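Local coordinates for protein AA9 family lytic polysaccharide monooxygenase cel61B (Hypocrea jecorina, PDB 2VTC) that oxidatively cleaves glycosidic bonds in crystalline and amorphous polysaccharides at a copper active site, using a reducing agent and H2O2 or O2 as cosubstrate, at residues F26-G30 and Q31-G35; I155-G158 and N159-V163; G35-L38 and D39-Y42; S167-P171 and G172-F176; D69-T73 and P74-C78. All coordinates share one frame; numbering follows the deposited sequence.

Contact 1: F26-G30 and Q31-G35; sequences FTING and QYNQG. With NAG (2-acetamido-2-deoxy-beta-D-glucopyranose), chain C.
Phe-26 carries Asn-33 on one face of its ring: Asn-33 CB stands 3.7 Å from the Phe-26 ring centroid and 17° off the ring normal, a CH-pi contact displaced toward the rim. The amide of Asn-33 is nearly parallel to the ring, the planes 13° apart. With CG of Phe-26 set between its backbone N and carbonyl carbon (chi1 59°), the ring swings across to the neighbouring strand. Ile-28 CD1 meets Asn-33 ND2 at 3.8 Å. On the other face of the hairpin Tyr-32 reaches the glycan, its OH 3.1 Å from NAG C7. Backbone bonds pair Phe-26 with Asn-33 and Ile-28 with Gln-31, and Asn-29 and Gly-30 form the corner of a type I' turn, giving a beta hairpin with a two-residue loop. With an alanine in place of Phe-26, Asn-33 CB is likely to lose its aromatic support and a gap to open against Val-199 and Ile-201. Gln-31 O takes the strand bond from Ile-28 N at 3.0 Å, a CA-H...O contact from Thr-27 CA at 3.2 Å and a weak bond from Asn-33 ND2, so the Asn-33 amide is only loosely fixed beside the ring.

Contact 2: I155-G158 and N159-V163; sequences INQG and NKWTV
Gly-158 and Asn-159 are two successive residues with positive phi, both near 70°, an unusual pair, and the chain turns out of the helix here. Lys-160 then folds back on this corner to reach the residue two places before it: its NZ gives a 3.1 Å hydrogen bond to Gly-158 O. The side chain runs extended through CD and bends only at the last torsion (chi4 62°), which tips the ammonium group back to the carbonyl. On the way its aliphatic part follows the loop backbone, with Lys-160 CB 3.5 Å from Gln-157 O and Lys-160 CD 3.8 Å from the same oxygen. Gln-157 spans the other side. Its CB lies 3.8 Å from Lys-160 O, and its side chain crosses the six-membered ring of Trp-161 at a slant, Gln-157 CD being 4.2 Å from Trp-161 CZ3 with the amide and indole planes 25° apart. Trp-161 also packs on Asp-153 and Leu-154 of the helix, while Asn-159 borders the glycan. Gly-158 is the C-prime residue of a Schellman motif: Asn-159 N pairs with Leu-154 O, and Gly-158 N makes a weak 3.3 Å bond to Ile-155 O. The arrangement is the glycine-terminated end of helix 150-156, passing directly into strand 160-164, an outer strand of the four-stranded antiparallel sheet.

Contact 3: G35-L38 and D39-Y42; sequences GFIL and DYYY
Ile-37 sits squarely on the ring of Tyr-40: its CG1 is 3.5 Å from the Tyr-40 ring centroid and only 5° off the normal, almost over the centre of the ring. Ile-37 CD1 adds a second touch at 3.6 Å from Tyr-40 CE1. A chi1 of 64° turns this longer branch of Ile-37 in over its own main chain and so onto the tyrosine. Phe-36 closes the same tyrosine from its rim. The edge of Tyr-40 is turned to the face of Phe-36 in an offset edge-to-face pair, centroids 5.9 Å apart and planes at 77°, and Phe-36 CE1 rests 3.7 Å from Tyr-40 CB. Phe-36 is buried and also meets the ring of Tyr-57. The other side is slacker and faces solvent. Leu-38 and Tyr-42 run next to each other in one direction, with Leu-38 CG 4.1 Å from Tyr-42 CE2, and both Asp-39 and Tyr-42 are exposed. In place of Tyr-40, a serine would probably strip Ile-37 of its aromatic platform and take away the tyrosine edge turned to Phe-36. Backbone bonds start the helix, Tyr-40 N to Ile-37 O at 3.1 Å and a weak one from Tyr-41 N to Leu-38 O at 3.0 Å. Side-chain cohesion here is thus dispersive and aromatic, with polar pairing left to the main chain of the first helical turn.

Contact 4: S167-P171 and G172-F176; sequences SSLRP and GNYVF
Leu-169 is the first residue of the loop to meet the strand, and it comes at Tyr-174 from the opposite direction: its CD2 stands over one face of the ring, 4.1 Å from the Tyr-174 ring centroid and 13° off the normal. Its other methyl, CD1, lies 3.9 Å from Tyr-174 CZ, so the leucine covers the phenol end of the ring. At Arg-170 the backbone takes over. Tyr-174 OH donates to Arg-170 O at 2.7 Å, tilted 34° from the carbonyl plane. The arginine side chain leaves the backbone with CG flanked by both N and C (chi1 74°), which brings CG to 3.6 Å from Tyr-174 OH, then runs extended. Water 1 links the two residues a second time, accepting from Arg-170 NE at 3.1 Å and donating to Tyr-174 OH at 2.8 Å, near the plane of the ring. The hydroxyl therefore both gives and receives a bond, which fixes its proton toward the carbonyl. Pro-171 then bends the chain, and Gly-172, in a fully extended conformation, leads into strand 172-182, where Tyr-174 packs on Val-117 and Val-203. A tyrosine near the start of a strand bonded to the carbonyl four residues earlier, within the sequence Leu-Arg-Pro-Gly-Asn-Tyr, is the classic tyrosine corner of Greek-key beta sandwiches, consistent with the immunoglobulin-like fold of AA9 enzymes.

Contact 5: D69-T73 and P74-C78; sequences DQYTT and PDIVC
The ring of Tyr-71 meets the tip of Ile-76 obliquely, Tyr-71 CD1 lying 4.0 Å from Ile-76 CD1, while the ring of Tyr-221 meets it as well and Asn-194 bonds its hydroxyl. The motif is a type I beta turn, Gln-70 to Thr-73, running straight into a short, weakly bonded helix. A second pair of flat groups, the Gln-70 amide and the Asp-75 carboxylate, stand almost perpendicular, at 79°. Water 2 spans them, accepting from Gln-70 NE2 and donating to Asp-75 OD2, both at 2.8 Å; their other oxygens are bonded to Ser-67 and Asn-81. The carbonyl O of Thr-73 accepts from Ile-76 N at 3.1 Å, with the donor 47° above the carbonyl plane. Thr-73 OG1 accepts a weak capping bond from Asp-75 N at 3.4 Å while donating back to Gln-70 O, so Thr-73 joins turn to helix. Ile-76 CG2 presses on Thr-73 O at 3.2 Å, covering the junction. Cys-78, within this weakly bonded helical stretch, is joined by a disulfide to Cys-198. Back at the turn, Gln-70 O receives two hydrogen bonds from one residue, Thr-73 OG1 at 2.9 Å and Thr-73 N.

In the fold
Contacts 1 and 3 are consecutive, sharing Gly-35, and they touch where Gln-34 CG lies 3.5 Å from Tyr-40 OH. Contacts 1 and 2 involve the two outermost strands of the same antiparallel sheet, their centres about 14 Å apart. Contact 4 follows contact 2 along the chain yet lies about 23 Å away, centre to centre, on the other sheet. Contact 5 approaches contact 4 to about 5 Å between nearest atoms. The nickel ion occupies the copper site of His-20, His-108 and Tyr-195. The side chain of Ile-155 is about 10 Å from it, those of Leu-38 and Gln-70 about 13 Å, so contacts 2, 3 and 5 come within about 10 to 13 Å of the metal.

Contact 1: F26-G30 and Q31-G35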
# COMPACT_ATOMS: atom_id res chain seq x y z
N PHE A 26 -0.39 11.83 -4.43
CA PHE A 26 -0.12 10.92 -5.53
C PHE A 26 -0.60 11.57 -6.82
O PHE A 26 -1.45 12.48 -6.79
CB PHE A 26 -0.77 9.53 -5.29
CG PHE A 26 -2.28 9.57 -5.11
CD1 PHE A 26 -3.12 9.23 -6.16
CD2 PHE A 26 -2.85 9.92 -3.87
CE1 PHE A 26 -4.53 9.27 -6.01
CE2 PHE A 26 -4.25 9.96 -3.70
CZ PHE A 26 -5.08 9.62 -4.77
N THR A 27 -0.03 11.11 -7.93
CA THR A 27 -0.42 11.59 -9.25
C THR A 27 -1.06 10.48 -10.07
O THR A 27 -0.72 9.30 -9.92
CB THR A 27 0.75 12.21 -10.07
OG1 THR A 27 1.76 11.21 -10.34
CG2 THR A 27 1.35 13.39 -9.34
N ILE A 28 -2.02 10.87 -10.90
CA ILE A 28 -2.61 9.97 -11.88
C ILE A 28 -2.42 10.61 -13.25
O ILE A 28 -2.87 11.73 -13.47
CB ILE A 28 -4.11 9.73 -11.58
CG1 ILE A 28 -4.30 9.08 -10.20
CG2 ILE A 28 -4.72 8.86 -12.68
CD1 ILE A 28 -5.73 9.14 -9.65
N ASN A 29 -1.73 9.90 -14.15
CA ASN A 29 -1.29 10.48 -15.43
C ASN A 29 -0.77 11.92 -15.26
O ASN A 29 -1.12 12.83 -16.01
CB ASN A 29 -2.41 10.41 -16.49
CG ASN A 29 -2.97 9.02 -16.64
OD1 ASN A 29 -2.23 8.05 -16.83
ND2 ASN A 29 -4.29 8.91 -16.55
N GLY A 30 0.07 12.10 -14.24
CA GLY A 30 0.67 13.40 -13.97
C GLY A 30 -0.13 14.33 -13.07
O GLY A 30 0.44 15.25 -12.48
N GLN A 31 -1.44 14.09 -12.96
CA GLN A 31 -2.36 15.00 -12.26
C GLN A 31 -2.35 14.82 -10.74
O GLN A 31 -2.54 13.71 -10.24
CB GLN A 31 -3.78 14.83 -12.82
CG GLN A 31 -3.88 14.80 -14.37
CD GLN A 31 -3.48 16.12 -15.03
OE1 GLN A 31 -3.97 17.19 -14.67
NE2 GLN A 31 -2.58 16.04 -16.02
N TYR A 32 -2.13 15.91 -10.02
CA TYR A 32 -2.04 15.91 -8.55
C TYR A 32 -3.34 15.54 -7.82
O TYR A 32 -4.44 16.04 -8.16
CB TYR A 32 -1.56 17.26 -8.04
CG TYR A 32 -1.35 17.32 -6.54
CD1 TYR A 32 -0.12 16.96 -5.98
CD2 TYR A 32 -2.37 17.74 -5.69
CE1 TYR A 32 0.08 17.02 -4.62
CE2 TYR A 32 -2.18 17.80 -4.32
CZ TYR A 32 -0.95 17.43 -3.79
OH TYR A 32 -0.75 17.48 -2.43
N ASN A 33 -3.19 14.69 -6.81
CA ASN A 33 -4.27 14.29 -5.91
C ASN A 33 -3.79 14.36 -4.48
O ASN A 33 -2.71 13.83 -4.16
CB ASN A 33 -4.73 12.85 -6.22
CG ASN A 33 -5.54 12.75 -7.50
OD1 ASN A 33 -6.78 12.73 -7.45
ND2 ASN A 33 -4.86 12.69 -8.66
N GLN A 34 -4.57 15.00 -3.60
CA GLN A 34 -4.22 15.12 -2.20
C GLN A 34 -4.43 13.80 -1.44
O GLN A 34 -5.48 13.16 -1.58
CB GLN A 34 -5.02 16.26 -1.54
CG GLN A 34 -4.62 16.58 -0.11
CD GLN A 34 -3.16 16.95 0.02
OE1 GLN A 34 -2.42 16.35 0.82
NE2 GLN A 34 -2.72 17.91 -0.78
N GLY A 35 -3.43 13.38 -0.68
CA GLY A 35 -3.54 12.20 0.19
C GLY A 35 -3.83 12.58 1.62
O GLY A 35 -3.96 13.77 1.95
C1 NAG C . 3.30 15.86 -1.62
C2 NAG C . 3.40 17.34 -1.24
C3 NAG C . 4.86 17.80 -1.05
C4 NAG C . 5.69 16.83 -0.20
C5 NAG C . 5.37 15.37 -0.57
C6 NAG C . 6.04 14.33 0.32
C7 NAG C . 1.82 19.11 -1.84
C8 NAG C . 1.32 20.02 -2.92
N2 NAG C . 2.74 18.21 -2.20
O3 NAG C . 4.88 19.10 -0.47
O4 NAG C . 7.09 17.04 -0.38
O5 NAG C . 3.96 15.14 -0.59
O6 NAG C . 5.92 14.63 1.69
O7 NAG C . 1.38 19.21 -0.69

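Contact 2: I155-G158 and N159-V163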
# COMPACT_ATOMS: atom_id res chain seq x y z
N ILE A 155 13.97 5.37 -2.55
CA ILE A 155 14.77 6.47 -1.99
C ILE A 155 15.45 7.25 -3.13
O ILE A 155 15.38 8.49 -3.17
CB ILE A 155 15.82 5.96 -0.98
CG1 ILE A 155 15.14 5.34 0.24
CG2 ILE A 155 16.78 7.10 -0.56
CD1 ILE A 155 16.02 4.44 1.10
N ASN A 156 16.06 6.51 -4.06
CA ASN A 156 16.74 7.10 -5.22
C ASN A 156 15.83 7.74 -6.28
O ASN A 156 16.31 8.43 -7.19
CB ASN A 156 17.67 6.06 -5.87
CG ASN A 156 18.77 5.55 -4.92
OD1 ASN A 156 19.22 6.26 -4.02
ND2 ASN A 156 19.18 4.31 -5.11
N GLN A 157 14.51 7.51 -6.18
CA GLN A 157 13.55 8.12 -7.11
C GLN A 157 12.75 9.25 -6.44
O GLN A 157 11.65 9.60 -6.90
CB GLN A 157 12.56 7.08 -7.65
CG GLN A 157 13.13 5.98 -8.53
CD GLN A 157 12.21 4.76 -8.61
OE1 GLN A 157 11.08 4.74 -8.07
NE2 GLN A 157 12.69 3.72 -9.30
N GLY A 158 13.29 9.80 -5.36
CA GLY A 158 12.67 10.93 -4.67
C GLY A 158 11.40 10.55 -3.93
O GLY A 158 10.45 11.34 -3.86
N ASN A 159 11.40 9.34 -3.35
CA ASN A 159 10.27 8.87 -2.54
C ASN A 159 9.02 8.57 -3.36
O ASN A 159 7.92 8.54 -2.80
CB ASN A 159 9.93 9.88 -1.43
CG ASN A 159 10.64 9.60 -0.12
OD1 ASN A 159 10.11 9.92 0.95
ND2 ASN A 159 11.83 9.01 -0.18
N LYS A 160 9.19 8.37 -4.67
CA LYS A 160 8.09 8.09 -5.60
C LYS A 160 8.10 6.64 -6.06
O LYS A 160 9.16 6.09 -6.35
CB LYS A 160 8.18 9.00 -6.83
CG LYS A 160 7.83 10.46 -6.58
CD LYS A 160 8.36 11.34 -7.69
CE LYS A 160 8.36 12.81 -7.30
NZ LYS A 160 9.25 13.14 -6.13
N TRP A 161 6.91 6.02 -6.14
CA TRP A 161 6.79 4.68 -6.72
C TRP A 161 5.65 4.63 -7.74
O TRP A 161 4.52 5.03 -7.44
CB TRP A 161 6.57 3.60 -5.65
CG TRP A 161 6.94 2.25 -6.18
CD1 TRP A 161 6.09 1.27 -6.62
CD2 TRP A 161 8.27 1.76 -6.36
NE1 TRP A 161 6.83 0.19 -7.07
CE2 TRP A 161 8.17 0.47 -6.93
CE3 TRP A 161 9.55 2.30 -6.12
CZ2 TRP A 161 9.29 -0.30 -7.25
CZ3 TRP A 161 10.66 1.53 -6.43
CH2 TRP A 161 10.52 0.24 -6.99
N THR A 162 5.95 4.12 -8.93
CA THR A 162 4.98 4.05 -10.04
C THR A 162 4.30 2.69 -10.06
O THR A 162 4.97 1.64 -10.03
CB THR A 162 5.65 4.31 -11.41
OG1 THR A 162 6.11 5.67 -11.47
CG2 THR A 162 4.68 4.07 -12.58
N VAL A 163 2.96 2.71 -10.11
CA VAL A 163 2.15 1.51 -10.23
C VAL A 163 1.15 1.70 -11.36
O VAL A 163 0.37 2.64 -11.35
CB VAL A 163 1.38 1.21 -8.90
CG1 VAL A 163 0.51 -0.02 -9.04
CG2 VAL A 163 2.36 0.99 -7.75

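Contact 3: G35-L38 and D39-Y42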
# COMPACT_ATOMS: atom_id res chain seq x y z
N GLY A 35 -3.43 13.38 -0.68
CA GLY A 35 -3.54 12.20 0.19
C GLY A 35 -3.83 12.58 1.62
O GLY A 35 -3.96 13.77 1.95
N PHE A 36 -3.95 11.57 2.50
CA PHE A 36 -4.14 11.85 3.91
C PHE A 36 -2.80 12.21 4.54
O PHE A 36 -1.81 11.47 4.37
CB PHE A 36 -4.77 10.67 4.66
CG PHE A 36 -5.05 10.95 6.10
CD1 PHE A 36 -6.24 11.61 6.49
CD2 PHE A 36 -4.15 10.59 7.10
CE1 PHE A 36 -6.51 11.86 7.83
CE2 PHE A 36 -4.41 10.84 8.45
CZ PHE A 36 -5.60 11.50 8.81
N ILE A 37 -2.76 13.33 5.25
CA ILE A 37 -1.56 13.73 5.98
C ILE A 37 -1.80 13.78 7.49
O ILE A 37 -2.93 13.98 7.95
CB ILE A 37 -1.00 15.08 5.46
CG1 ILE A 37 -2.01 16.22 5.70
CG2 ILE A 37 -0.62 14.96 4.00
CD1 ILE A 37 -1.55 17.60 5.21
N LEU A 38 -0.74 13.62 8.26
CA LEU A 38 -0.85 13.59 9.71
C LEU A 38 -1.51 14.85 10.33
O LEU A 38 -2.18 14.75 11.37
CB LEU A 38 0.53 13.35 10.33
CG LEU A 38 0.57 12.97 11.81
CD1 LEU A 38 -0.27 11.73 12.12
CD2 LEU A 38 2.05 12.77 12.22
N ASP A 39 -1.32 16.02 9.71
CA ASP A 39 -1.95 17.27 10.16
C ASP A 39 -3.48 17.18 10.28
O ASP A 39 -4.07 17.75 11.19
CB ASP A 39 -1.57 18.44 9.24
CG ASP A 39 -0.16 18.95 9.51
OD1 ASP A 39 0.45 18.52 10.51
OD2 ASP A 39 0.34 19.78 8.70
N TYR A 40 -4.09 16.43 9.36
CA TYR A 40 -5.53 16.20 9.37
C TYR A 40 -6.02 15.42 10.59
O TYR A 40 -7.15 15.63 11.06
CB TYR A 40 -5.97 15.47 8.10
CG TYR A 40 -5.68 16.15 6.78
CD1 TYR A 40 -5.34 17.52 6.70
CD2 TYR A 40 -5.78 15.43 5.59
CE1 TYR A 40 -5.09 18.12 5.47
CE2 TYR A 40 -5.53 16.01 4.37
CZ TYR A 40 -5.19 17.36 4.30
OH TYR A 40 -4.93 17.92 3.07
N TYR A 41 -5.20 14.50 11.10
CA TYR A 41 -5.56 13.78 12.31
C TYR A 41 -5.72 14.77 13.46
O TYR A 41 -6.64 14.64 14.27
CB TYR A 41 -4.53 12.70 12.68
CG TYR A 41 -4.72 12.18 14.09
CD1 TYR A 41 -5.60 11.13 14.35
CD2 TYR A 41 -4.07 12.78 15.18
CE1 TYR A 41 -5.81 10.67 15.62
CE2 TYR A 41 -4.28 12.32 16.48
CZ TYR A 41 -5.15 11.27 16.70
OH TYR A 41 -5.37 10.79 17.97
N TYR A 42 -4.82 15.74 13.52
CA TYR A 42 -4.82 16.73 14.60
C TYR A 42 -5.93 17.76 14.40
O TYR A 42 -6.57 18.17 15.38
CB TYR A 42 -3.42 17.33 14.81
CG TYR A 42 -2.47 16.33 15.44
CD1 TYR A 42 -2.60 15.97 16.78
CD2 TYR A 42 -1.45 15.72 14.69
CE1 TYR A 42 -1.75 15.03 17.37
CE2 TYR A 42 -0.58 14.78 15.28
CZ TYR A 42 -0.74 14.44 16.61
OH TYR A 42 0.10 13.52 17.22

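Contact 4: S167-P171 and G172-F176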
# COMPACT_ATOMS: atom_id res chain seq x y z
N SER A 167 -4.68 -2.56 -17.68
CA SER A 167 -5.45 -2.00 -18.81
C SER A 167 -6.81 -2.67 -18.99
O SER A 167 -7.76 -2.07 -19.50
CB SER A 167 -4.65 -2.13 -20.10
OG SER A 167 -3.54 -1.26 -20.05
N SER A 168 -6.89 -3.92 -18.54
CA SER A 168 -8.08 -4.76 -18.70
C SER A 168 -9.10 -4.58 -17.57
O SER A 168 -10.20 -5.14 -17.64
CB SER A 168 -7.66 -6.22 -18.77
OG SER A 168 -6.96 -6.61 -17.60
N LEU A 169 -8.75 -3.82 -16.54
CA LEU A 169 -9.63 -3.72 -15.37
C LEU A 169 -10.90 -2.94 -15.69
O LEU A 169 -10.82 -1.81 -16.15
CB LEU A 169 -8.89 -3.08 -14.19
CG LEU A 169 -9.67 -3.06 -12.88
CD1 LEU A 169 -10.07 -4.49 -12.37
CD2 LEU A 169 -8.86 -2.28 -11.83
N ARG A 170 -12.05 -3.56 -15.43
CA ARG A 170 -13.34 -2.98 -15.78
C ARG A 170 -13.65 -1.79 -14.87
O ARG A 170 -13.16 -1.73 -13.73
CB ARG A 170 -14.45 -4.05 -15.69
CG ARG A 170 -14.86 -4.45 -14.29
CD ARG A 170 -15.97 -5.47 -14.30
NE ARG A 170 -16.25 -5.93 -12.94
CZ ARG A 170 -17.28 -6.69 -12.58
NH1 ARG A 170 -18.16 -7.10 -13.48
NH2 ARG A 170 -17.43 -7.04 -11.31
N PRO A 171 -14.43 -0.81 -15.37
CA PRO A 171 -14.85 0.31 -14.52
C PRO A 171 -15.50 -0.12 -13.20
O PRO A 171 -16.19 -1.15 -13.13
CB PRO A 171 -15.84 1.08 -15.40
CG PRO A 171 -15.48 0.72 -16.77
CD PRO A 171 -14.98 -0.69 -16.74
N GLY A 172 -15.31 0.69 -12.16
CA GLY A 172 -15.77 0.34 -10.83
C GLY A 172 -15.18 1.24 -9.77
O GLY A 172 -14.36 2.11 -10.06
N ASN A 173 -15.65 1.04 -8.54
CA ASN A 173 -15.10 1.76 -7.40
C ASN A 173 -14.09 0.85 -6.72
O ASN A 173 -14.43 -0.26 -6.31
CB ASN A 173 -16.21 2.13 -6.42
CG ASN A 173 -17.19 3.15 -6.98
OD1 ASN A 173 -16.81 4.08 -7.71
ND2 ASN A 173 -18.45 2.99 -6.61
N TYR A 174 -12.83 1.30 -6.64
CA TYR A 174 -11.77 0.44 -6.08
C TYR A 174 -10.95 1.17 -5.01
O TYR A 174 -10.95 2.42 -4.93
CB TYR A 174 -10.79 -0.02 -7.18
CG TYR A 174 -11.43 -0.81 -8.31
CD1 TYR A 174 -11.56 -2.20 -8.23
CD2 TYR A 174 -11.89 -0.16 -9.46
CE1 TYR A 174 -12.14 -2.95 -9.25
CE2 TYR A 174 -12.48 -0.90 -10.50
CZ TYR A 174 -12.60 -2.28 -10.39
OH TYR A 174 -13.18 -3.03 -11.39
N VAL A 175 -10.28 0.36 -4.19
CA VAL A 175 -9.29 0.83 -3.24
C VAL A 175 -7.96 0.22 -3.67
O VAL A 175 -7.87 -0.98 -3.98
CB VAL A 175 -9.62 0.37 -1.80
CG1 VAL A 175 -8.65 0.99 -0.80
CG2 VAL A 175 -11.04 0.83 -1.40
N PHE A 176 -6.92 1.06 -3.64
CA PHE A 176 -5.55 0.59 -3.92
C PHE A 176 -4.75 0.59 -2.61
O PHE A 176 -4.77 1.59 -1.88
CB PHE A 176 -4.88 1.49 -4.96
CG PHE A 176 -5.41 1.28 -6.33
CD1 PHE A 176 -4.75 0.47 -7.24
CD2 PHE A 176 -6.64 1.83 -6.68
CE1 PHE A 176 -5.26 0.26 -8.52
CE2 PHE A 176 -7.19 1.60 -7.95
CZ PHE A 176 -6.49 0.82 -8.88
O HOH W 1 -13.91 -5.70 -10.95

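Contact 5: D69-T73 and P74-C78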
# COMPACT_ATOMS: atom_id res chain seq x y z
N ASP A 69 2.70 -9.78 14.31
CA ASP A 69 1.73 -10.17 15.34
C ASP A 69 0.37 -9.48 15.13
O ASP A 69 -0.58 -9.74 15.89
CB ASP A 69 2.27 -9.96 16.78
CG ASP A 69 2.68 -8.52 17.08
OD1 ASP A 69 2.45 -7.59 16.29
OD2 ASP A 69 3.26 -8.29 18.19
N GLN A 70 0.30 -8.62 14.12
CA GLN A 70 -0.96 -7.95 13.75
C GLN A 70 -1.47 -8.39 12.36
O GLN A 70 -2.40 -7.78 11.84
CB GLN A 70 -0.78 -6.45 13.77
CG GLN A 70 -0.39 -5.89 15.13
CD GLN A 70 -0.12 -4.42 15.06
OE1 GLN A 70 0.91 -3.99 14.56
NE2 GLN A 70 -1.08 -3.62 15.55
N TYR A 71 -0.86 -9.41 11.76
CA TYR A 71 -1.25 -9.82 10.40
C TYR A 71 -2.68 -10.38 10.27
O TYR A 71 -3.18 -10.49 9.14
CB TYR A 71 -0.25 -10.82 9.80
CG TYR A 71 1.11 -10.27 9.37
CD1 TYR A 71 1.37 -8.90 9.23
CD2 TYR A 71 2.13 -11.17 9.02
CE1 TYR A 71 2.64 -8.43 8.80
CE2 TYR A 71 3.37 -10.71 8.59
CZ TYR A 71 3.62 -9.37 8.46
OH TYR A 71 4.85 -8.89 8.04
N THR A 72 -3.33 -10.75 11.39
CA THR A 72 -4.71 -11.23 11.32
C THR A 72 -5.73 -10.22 11.85
O THR A 72 -6.88 -10.58 12.03
CB THR A 72 -4.91 -12.56 12.08
OG1 THR A 72 -4.74 -12.34 13.49
CG2 THR A 72 -3.92 -13.63 11.58
N THR A 73 -5.28 -8.99 12.09
CA THR A 73 -6.10 -7.93 12.72
C THR A 73 -6.57 -6.91 11.70
O THR A 73 -5.98 -6.78 10.63
CB THR A 73 -5.33 -7.18 13.86
OG1 THR A 73 -4.38 -6.26 13.30
CG2 THR A 73 -4.65 -8.17 14.84
N PRO A 74 -7.67 -6.18 12.00
CA PRO A 74 -8.12 -5.14 11.08
C PRO A 74 -7.08 -4.09 10.68
O PRO A 74 -7.17 -3.52 9.60
CB PRO A 74 -9.29 -4.48 11.85
CG PRO A 74 -9.84 -5.61 12.68
CD PRO A 74 -8.57 -6.32 13.16
N ASP A 75 -6.08 -3.85 11.55
CA ASP A 75 -5.07 -2.85 11.28
C ASP A 75 -4.21 -3.18 10.03
O ASP A 75 -3.65 -2.26 9.44
CB ASP A 75 -4.17 -2.70 12.51
CG ASP A 75 -4.75 -1.70 13.53
OD1 ASP A 75 -5.86 -1.12 13.26
OD2 ASP A 75 -4.12 -1.53 14.61
N ILE A 76 -4.13 -4.45 9.65
CA ILE A 76 -3.35 -4.82 8.44
C ILE A 76 -4.04 -4.41 7.14
O ILE A 76 -3.43 -4.31 6.09
CB ILE A 76 -2.98 -6.34 8.42
CG1 ILE A 76 -1.86 -6.64 7.39
CG2 ILE A 76 -4.17 -7.20 8.05
CD1 ILE A 76 -0.55 -5.81 7.60
N VAL A 77 -5.35 -4.14 7.20
CA VAL A 77 -6.06 -3.81 5.96
C VAL A 77 -5.55 -2.50 5.34
O VAL A 77 -5.05 -2.51 4.20
CB VAL A 77 -7.61 -3.73 6.19
CG1 VAL A 77 -8.29 -3.43 4.85
CG2 VAL A 77 -8.17 -5.02 6.82
N CYS A 78 -5.65 -1.39 6.09
CA CYS A 78 -5.29 -0.06 5.63
C CYS A 78 -4.55 0.76 6.69
O CYS A 78 -4.54 1.98 6.64
CB CYS A 78 -6.52 0.72 5.13
SG CYS A 78 -7.20 0.06 3.58
O HOH W 2 -1.49 -0.84 15.27